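Local coordinates for protein echicetin A-chain (Echis carinatus, PDB 1OZ7) that binds the platelet receptor glycoprotein Ib alpha as part of a disulfide-linked snaclec heterodimer, inhibiting platelet aggregation by itself but promoting it when IgM kappa is bound as well, at residues A[21-24]-A[25-29]; A[7-11]-A[12-16]; A[72-75]-A[76-79]. All coordinates share one frame; numbering follows the deposited sequence.

Interaction 1: residues A[21-24]-A[25-29]; sequences KTWD and EAEKF
Ala26 N donates to Thr22 O at 2.9 Å, and the same step of four residues recurs from Glu27 to Trp23 and from Lys28 to Asp24, so three successive i to i+4 bonds define the first turn of an alpha helix. Thr22 holds the N-cap position, yet its side chain makes no capping bond; OG1 is turned instead to a weak hydrogen bond with Glu118 O. The extended side chain of Glu25 passes that of Thr22 at a slant, bringing its OE1 to 3.3 Å from Thr22 CB.

Lys21 runs along the start of the helix. Its CD lies 4.0 Å from Ala26 CA, and CE then reaches Phe29, 3.7 Å from CD2, with the two side chains crossing at about a right angle. Aliphatic carbon makes this contact: NZ bends away at the last torsion (chi4 -62°) and stays 6.6 Å from Glu25 OE1, too far for a salt bridge. On another side of the helix, Trp23 and Glu27 run alongside each other in the same direction. With CG of Trp23 opposite its own backbone N (chi1 174°), the indole leans forward along the helix toward Glu27, and CZ3 meets Glu27 CG at 3.7 Å. The ring and carboxylate planes differ by 43°. The CB and CG methylenes of Glu27 meet the six-membered ring of Trp23, while the carboxylate bonds to His38, to Leu39 N and to a polar side chain of the partner subunit.

This helix, 23-33, follows directly on strand 12-21 of the C-type lectin fold. Lys21 and Ala26 pack on Phe123 of strand 121-127, and Phe29 meets Phe17 and Phe123 in edge-to-face contacts.

Interaction 2: residues A[7-11]-A[12-16]; sequences SSNGV and YCYML
Asn9 and Tyr14 meet on one face of a beta hairpin, with CB of Asn9 3.7 Å from Tyr14 CE1. Their planes stand 74° apart, so the amide is turned steeply against the ring and does not stack on it. Asn9 CG is opposite the backbone N (chi1 178°), which carries ND2 toward the phenol end, where it lies 3.5 Å from Tyr14 OH; the hydroxyl is hydrogen-bonded to Glu47. Two carbonyls, Ser7 O and Asn9 O, lie at the edge of the Tyr14 ring and in its plane, the latter 3.5 Å from CE1. Tyr12 shares this side of the hairpin, but its ring starts beside the turn, CD2 3.2 Å from Gly10 O, and its hydroxyl end leads away; Lys126 is its cation-pi partner.

Ser7 and Tyr14 form an antiparallel hydrogen-bonded pair, with Ser7 N to Tyr14 O at 2.8 Å and a nearly straight 174° at the hydrogen, and Tyr14 N returning to Ser7 O. At the turn, where Gly10 and Val11 both have positive phi, Asn9 N bonds to Tyr12 O, but the reciprocal Tyr12 N to Asn9 O bond is weak. Ser8 OG adds a weak bond to Tyr12 O, and a water accepts from Ser7 OG while donating to Tyr14 O.

The hairpin is thus held mainly by backbone polarity: Tyr14 O receives both an amide and a water, one of the two bonds in the pair next to the turn is weak, and on the opposite face Cys13 adds a covalent tie through its disulfide to Cys2.

Interaction 3: residues A[72-75]-A[76-79]; sequences RSKE and QHCS
Lys74 curls round the ND1 side of His77, and its side chain can be traced atom by atom. CB lies at the edge of the imidazole, in the ring plane, 3.8 Å from His77 ND1, and it also comes 4.1 Å from Cys78 SG. CG keeps beside the same ring nitrogen. CD and CE then carry the chain round through two bends (chi3 55°, chi4 66°), returning NZ to 4.0 Å from His77 ND1. That separation is beyond bonding distance; a nearby ammonium would probably disfavour protonation of the imidazole. The lysine and histidine side chains cross at about a right angle, and one face of the imidazole is met by Gln76 CG, 3.5 Å above the plane and offset toward the rim.

The backbone beneath makes a short 3-10 turn. His77 N donates to Lys74 O at 2.7 Å, the i to i+3 bond of such a turn. Cys78 N makes a further i to i+3 bond to Glu75 O and a weaker one to Lys74 O, so this amide is shared between two carbonyls. Cys78 SG also rests 3.4 Å from Lys74 O, placing the sulfur against the Lys74 carbonyl.

The turn belongs to the long loop between strands 64-71 and 100-104, well away from the centre of the chain. Ser73 OG bonds back to Glu71 at the end of strand 64-71, while Cys78 SG forms the interchain disulfide to the beta subunit and Lys74 N donates to a polar side chain of that neighbouring subunit, as befits the extended loop through which snaclec heterodimers associate.

How the interactions relate
From the N terminus, interaction 2 comes first and closes the tight turn of the hairpin formed by strands 7-9 and 12-21. The second of these strands leads straight into helix 23-33, whose opening turn is interaction 1; strand 121-127 touches both, so the hairpin belongs to the sheet that the helix turn packs against, the two centres being 19 Å apart. Interaction 3 follows much later, in the loop beyond strand 64-71, about 32 Å between centres from interaction 2 and on the opposite side of the chain's centre. The three are in series, none nesting or crossing: 7-16 and 21-29 belong to the lectin body, while 72-79 joins it to the partner subunit.

Interaction 1: residues A[21-24]-A[25-29]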
loop_
_atom_site.group_PDB
_atom_site.type_symbol
_atom_site.label_atom_id
_atom_site.label_comp_id
_atom_site.label_asym_id
_atom_site.label_seq_id
_atom_site.Cartn_x
_atom_site.Cartn_y
_atom_site.Cartn_z
ATOM N N LYS A 21 22.849 -1.796 1.523
ATOM C CA LYS A 21 22.903 -0.453 0.967
ATOM C C LYS A 21 21.513 0.152 0.903
ATOM O O LYS A 21 20.503 -0.515 1.156
ATOM C CB LYS A 21 23.490 -0.444 -0.454
ATOM C CG LYS A 21 24.911 -0.988 -0.604
ATOM C CD LYS A 21 25.451 -0.650 -1.999
ATOM C CE LYS A 21 26.690 -1.467 -2.366
ATOM N NZ LYS A 21 27.862 -1.243 -1.473
ATOM N N THR A 22 21.503 1.427 0.541
ATOM C CA THR A 22 20.322 2.253 0.355
ATOM C C THR A 22 19.745 1.882 -1.023
ATOM O O THR A 22 20.490 1.399 -1.875
ATOM C CB THR A 22 20.769 3.745 0.348
ATOM O OG1 THR A 22 20.918 4.221 1.693
ATOM C CG2 THR A 22 19.782 4.609 -0.403
ATOM N N TRP A 23 18.446 2.103 -1.254
ATOM C CA TRP A 23 17.841 1.794 -2.569
ATOM C C TRP A 23 18.731 2.409 -3.628
ATOM O O TRP A 23 19.235 1.711 -4.504
ATOM C CB TRP A 23 16.427 2.397 -2.689
ATOM C CG TRP A 23 15.676 2.303 -4.072
ATOM C CD1 TRP A 23 14.455 1.711 -4.293
ATOM C CD2 TRP A 23 15.985 3.001 -5.304
ATOM N NE1 TRP A 23 13.982 2.012 -5.550
ATOM C CE2 TRP A 23 14.900 2.800 -6.189
ATOM C CE3 TRP A 23 17.064 3.780 -5.738
ATOM C CZ2 TRP A 23 14.868 3.354 -7.473
ATOM C CZ3 TRP A 23 17.027 4.332 -7.020
ATOM C CH2 TRP A 23 15.938 4.116 -7.866
ATOM N N ASP A 24 18.926 3.725 -3.510
ATOM C CA ASP A 24 19.730 4.516 -4.436
ATOM C C ASP A 24 21.124 3.993 -4.719
ATOM O O ASP A 24 21.540 3.915 -5.878
ATOM C CB ASP A 24 19.860 5.952 -3.923
ATOM C CG ASP A 24 18.539 6.688 -3.896
ATOM O OD1 ASP A 24 18.546 7.890 -3.553
ATOM O OD2 ASP A 24 17.501 6.071 -4.213
ATOM N N GLU A 25 21.854 3.647 -3.666
ATOM C CA GLU A 25 23.220 3.163 -3.823
ATOM C C GLU A 25 23.280 1.762 -4.412
ATOM O O GLU A 25 24.141 1.465 -5.231
ATOM C CB GLU A 25 23.947 3.219 -2.473
ATOM C CG GLU A 25 24.029 4.633 -1.889
ATOM C CD GLU A 25 24.572 4.651 -0.466
ATOM O OE1 GLU A 25 24.113 3.824 0.355
ATOM O OE2 GLU A 25 25.447 5.496 -0.164
ATOM N N ALA A 26 22.359 0.901 -4.007
ATOM C CA ALA A 26 22.335 -0.453 -4.532
ATOM C C ALA A 26 21.994 -0.383 -6.018
ATOM O O ALA A 26 22.602 -1.074 -6.841
ATOM C CB ALA A 26 21.297 -1.290 -3.782
ATOM N N GLU A 27 21.022 0.462 -6.349
ATOM C CA GLU A 27 20.593 0.644 -7.729
ATOM C C GLU A 27 21.799 1.104 -8.527
ATOM O O GLU A 27 22.116 0.542 -9.578
ATOM C CB GLU A 27 19.467 1.686 -7.792
ATOM C CG GLU A 27 19.078 2.180 -9.195
ATOM C CD GLU A 27 18.582 1.080 -10.134
ATOM O OE1 GLU A 27 17.808 0.198 -9.691
ATOM O OE2 GLU A 27 18.952 1.110 -11.328
ATOM N N LYS A 28 22.487 2.112 -8.003
ATOM C CA LYS A 28 23.668 2.655 -8.665
ATOM C C LYS A 28 24.711 1.559 -8.847
ATOM O O LYS A 28 25.305 1.410 -9.914
ATOM C CB LYS A 28 24.247 3.811 -7.840
ATOM C CG LYS A 28 25.441 4.495 -8.484
ATOM C CD LYS A 28 25.095 5.011 -9.876
ATOM C CE LYS A 28 26.313 5.601 -10.570
ATOM N NZ LYS A 28 26.056 5.898 -12.012
ATOM N N PHE A 29 24.921 0.786 -7.793
ATOM C CA PHE A 29 25.878 -0.303 -7.816
ATOM C C PHE A 29 25.590 -1.284 -8.957
ATOM O O PHE A 29 26.497 -1.676 -9.688
ATOM C CB PHE A 29 25.843 -1.006 -6.459
ATOM C CG PHE A 29 26.676 -2.253 -6.385
ATOM C CD1 PHE A 29 26.216 -3.448 -6.927
ATOM C CD2 PHE A 29 27.912 -2.240 -5.753
ATOM C CE1 PHE A 29 26.970 -4.602 -6.839
ATOM C CE2 PHE A 29 28.675 -3.402 -5.665
ATOM C CZ PHE A 29 28.196 -4.580 -6.211
#

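Interaction 2: residues A[7-11]-A[12-16]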
loop_
_atom_site.group_PDB
_atom_site.type_symbol
_atom_site.label_atom_id
_atom_site.label_comp_id
_atom_site.label_asym_id
_atom_site.label_seq_id
_atom_site.Cartn_x
_atom_site.Cartn_y
_atom_site.Cartn_z
ATOM N N SER A 7 23.625 -15.869 -11.988
ATOM C CA SER A 7 22.699 -16.899 -12.444
ATOM C C SER A 7 21.845 -16.410 -13.604
ATOM O O SER A 7 21.661 -15.208 -13.793
ATOM C CB SER A 7 21.802 -17.349 -11.293
ATOM O OG SER A 7 22.569 -18.001 -10.305
ATOM N N SER A 8 21.313 -17.352 -14.370
ATOM C CA SER A 8 20.491 -17.016 -15.526
ATOM C C SER A 8 19.035 -17.483 -15.463
ATOM O O SER A 8 18.716 -18.554 -14.937
ATOM C CB SER A 8 21.144 -17.572 -16.792
ATOM O OG SER A 8 20.349 -17.285 -17.932
ATOM N N ASN A 9 18.153 -16.656 -16.011
ATOM C CA ASN A 9 16.728 -16.959 -16.061
ATOM C C ASN A 9 16.137 -16.073 -17.142
ATOM O O ASN A 9 16.445 -14.881 -17.204
ATOM C CB ASN A 9 16.043 -16.660 -14.723
ATOM C CG ASN A 9 14.545 -16.920 -14.769
ATOM O OD1 ASN A 9 14.088 -18.055 -14.625
ATOM N ND2 ASN A 9 13.771 -15.865 -15.000
ATOM N N GLY A 10 15.297 -16.651 -17.994
ATOM C CA GLY A 10 14.702 -15.876 -19.067
ATOM C C GLY A 10 15.770 -15.028 -19.738
ATOM O O GLY A 10 15.625 -13.819 -19.862
ATOM N N VAL A 11 16.857 -15.666 -20.156
ATOM C CA VAL A 11 17.959 -14.968 -20.809
ATOM C C VAL A 11 18.327 -13.647 -20.126
ATOM O O VAL A 11 18.586 -12.637 -20.784
ATOM C CB VAL A 11 17.654 -14.696 -22.306
ATOM C CG1 VAL A 11 16.574 -13.619 -22.453
ATOM C CG2 VAL A 11 18.932 -14.277 -23.023
ATOM N N TYR A 12 18.335 -13.665 -18.797
ATOM C CA TYR A 12 18.700 -12.504 -17.992
ATOM C C TYR A 12 19.695 -13.014 -16.964
ATOM O O TYR A 12 19.650 -14.186 -16.591
ATOM C CB TYR A 12 17.477 -11.943 -17.268
ATOM C CG TYR A 12 16.802 -10.776 -17.949
ATOM C CD1 TYR A 12 17.376 -9.507 -17.934
ATOM C CD2 TYR A 12 15.575 -10.936 -18.587
ATOM C CE1 TYR A 12 16.742 -8.420 -18.537
ATOM C CE2 TYR A 12 14.933 -9.858 -19.195
ATOM C CZ TYR A 12 15.521 -8.605 -19.167
ATOM O OH TYR A 12 14.885 -7.541 -19.770
ATOM N N CYS A 13 20.589 -12.145 -16.510
ATOM C CA CYS A 13 21.581 -12.516 -15.509
ATOM C C CYS A 13 21.183 -11.872 -14.196
ATOM O O CYS A 13 20.782 -10.713 -14.176
ATOM C CB CYS A 13 22.968 -12.035 -15.922
ATOM S SG CYS A 13 23.553 -12.751 -17.495
ATOM N N TYR A 14 21.299 -12.629 -13.106
ATOM C CA TYR A 14 20.922 -12.150 -11.780
ATOM C C TYR A 14 21.935 -12.500 -10.713
ATOM O O TYR A 14 22.497 -13.599 -10.707
ATOM C CB TYR A 14 19.611 -12.788 -11.303
ATOM C CG TYR A 14 18.415 -12.688 -12.214
ATOM C CD1 TYR A 14 18.417 -13.279 -13.476
ATOM C CD2 TYR A 14 17.248 -12.055 -11.782
ATOM C CE1 TYR A 14 17.280 -13.247 -14.281
ATOM C CE2 TYR A 14 16.113 -12.016 -12.577
ATOM C CZ TYR A 14 16.133 -12.613 -13.823
ATOM O OH TYR A 14 15.004 -12.581 -14.602
ATOM N N MET A 15 22.136 -11.577 -9.781
ATOM C CA MET A 15 23.010 -11.852 -8.665
ATOM C C MET A 15 22.546 -11.131 -7.412
ATOM O O MET A 15 22.181 -9.956 -7.444
ATOM C CB MET A 15 24.452 -11.475 -8.961
ATOM C CG MET A 15 25.364 -11.779 -7.787
ATOM S SD MET A 15 27.090 -11.901 -8.254
ATOM C CE MET A 15 27.574 -13.424 -7.386
ATOM N N LEU A 16 22.550 -11.860 -6.308
ATOM C CA LEU A 16 22.170 -11.313 -5.023
ATOM C C LEU A 16 23.463 -10.898 -4.347
ATOM O O LEU A 16 24.418 -11.660 -4.319
ATOM C CB LEU A 16 21.468 -12.378 -4.191
HETATM O O HOH W 1 24.062 -15.712 -9.117
#

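Interaction 3: residues A[72-75]-A[76-79]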
loop_
_atom_site.group_PDB
_atom_site.type_symbol
_atom_site.label_atom_id
_atom_site.label_comp_id
_atom_site.label_asym_id
_atom_site.label_seq_id
_atom_site.Cartn_x
_atom_site.Cartn_y
_atom_site.Cartn_z
ATOM N N ARG A 72 7.243 6.913 -8.011
ATOM C CA ARG A 72 7.444 7.869 -9.094
ATOM C C ARG A 72 7.336 9.312 -8.649
ATOM O O ARG A 72 7.615 10.226 -9.421
ATOM C CB ARG A 72 6.438 7.614 -10.212
ATOM C CG ARG A 72 6.513 6.220 -10.805
ATOM C CD ARG A 72 5.448 6.015 -11.866
ATOM N NE ARG A 72 5.551 4.697 -12.476
ATOM C CZ ARG A 72 4.711 4.228 -13.391
ATOM N NH1 ARG A 72 3.694 4.973 -13.809
ATOM N NH2 ARG A 72 4.888 3.009 -13.892
ATOM N N SER A 73 6.935 9.514 -7.401
ATOM C CA SER A 73 6.772 10.854 -6.856
ATOM C C SER A 73 5.835 11.676 -7.743
ATOM O O SER A 73 6.164 12.784 -8.147
ATOM C CB SER A 73 8.132 11.533 -6.747
ATOM O OG SER A 73 9.018 10.737 -5.980
ATOM N N LYS A 74 4.670 11.106 -8.040
ATOM C CA LYS A 74 3.654 11.751 -8.868
ATOM C C LYS A 74 2.352 11.829 -8.079
ATOM O O LYS A 74 1.268 11.883 -8.659
ATOM C CB LYS A 74 3.410 10.942 -10.143
ATOM C CG LYS A 74 4.467 11.088 -11.226
ATOM C CD LYS A 74 4.309 10.000 -12.291
ATOM C CE LYS A 74 2.900 9.971 -12.895
ATOM N NZ LYS A 74 2.569 11.200 -13.676
ATOM N N GLU A 75 2.470 11.835 -6.756
ATOM C CA GLU A 75 1.311 11.882 -5.870
ATOM C C GLU A 75 0.216 12.853 -6.298
ATOM O O GLU A 75 -0.956 12.489 -6.332
ATOM C CB GLU A 75 1.747 12.217 -4.439
ATOM C CG GLU A 75 2.798 11.271 -3.866
ATOM C CD GLU A 75 4.196 11.553 -4.400
ATOM O OE1 GLU A 75 5.087 10.701 -4.196
ATOM O OE2 GLU A 75 4.405 12.630 -5.009
ATOM N N GLN A 76 0.585 14.086 -6.632
ATOM C CA GLN A 76 -0.416 15.073 -7.020
ATOM C C GLN A 76 -1.173 14.702 -8.284
ATOM O O GLN A 76 -2.168 15.335 -8.621
ATOM C CB GLN A 76 0.214 16.465 -7.183
ATOM C CG GLN A 76 1.308 16.584 -8.235
ATOM C CD GLN A 76 2.674 16.140 -7.734
ATOM O OE1 GLN A 76 3.698 16.417 -8.364
ATOM N NE2 GLN A 76 2.696 15.446 -6.598
ATOM N N HIS A 77 -0.714 13.670 -8.977
ATOM C CA HIS A 77 -1.370 13.234 -10.199
ATOM C C HIS A 77 -2.069 11.898 -9.962
ATOM O O HIS A 77 -2.857 11.433 -10.794
ATOM C CB HIS A 77 -0.341 13.092 -11.320
ATOM C CG HIS A 77 0.537 14.296 -11.488
ATOM N ND1 HIS A 77 1.880 14.288 -11.171
ATOM C CD2 HIS A 77 0.258 15.549 -11.918
ATOM C CE1 HIS A 77 2.391 15.485 -11.397
ATOM N NE2 HIS A 77 1.428 16.270 -11.851
ATOM N N CYS A 78 -1.779 11.299 -8.810
ATOM C CA CYS A 78 -2.338 10.005 -8.437
ATOM C C CYS A 78 -3.237 10.103 -7.204
ATOM O O CYS A 78 -3.229 9.218 -6.348
ATOM C CB CYS A 78 -1.196 9.026 -8.173
ATOM S SG CYS A 78 -0.016 8.861 -9.562
ATOM N N SER A 79 -4.016 11.176 -7.129
ATOM C CA SER A 79 -4.909 11.411 -5.999
ATOM C C SER A 79 -5.974 10.331 -5.828
ATOM O O SER A 79 -6.786 10.103 -6.721
ATOM C CB SER A 79 -5.584 12.776 -6.149
ATOM O OG SER A 79 -6.442 13.041 -5.054
#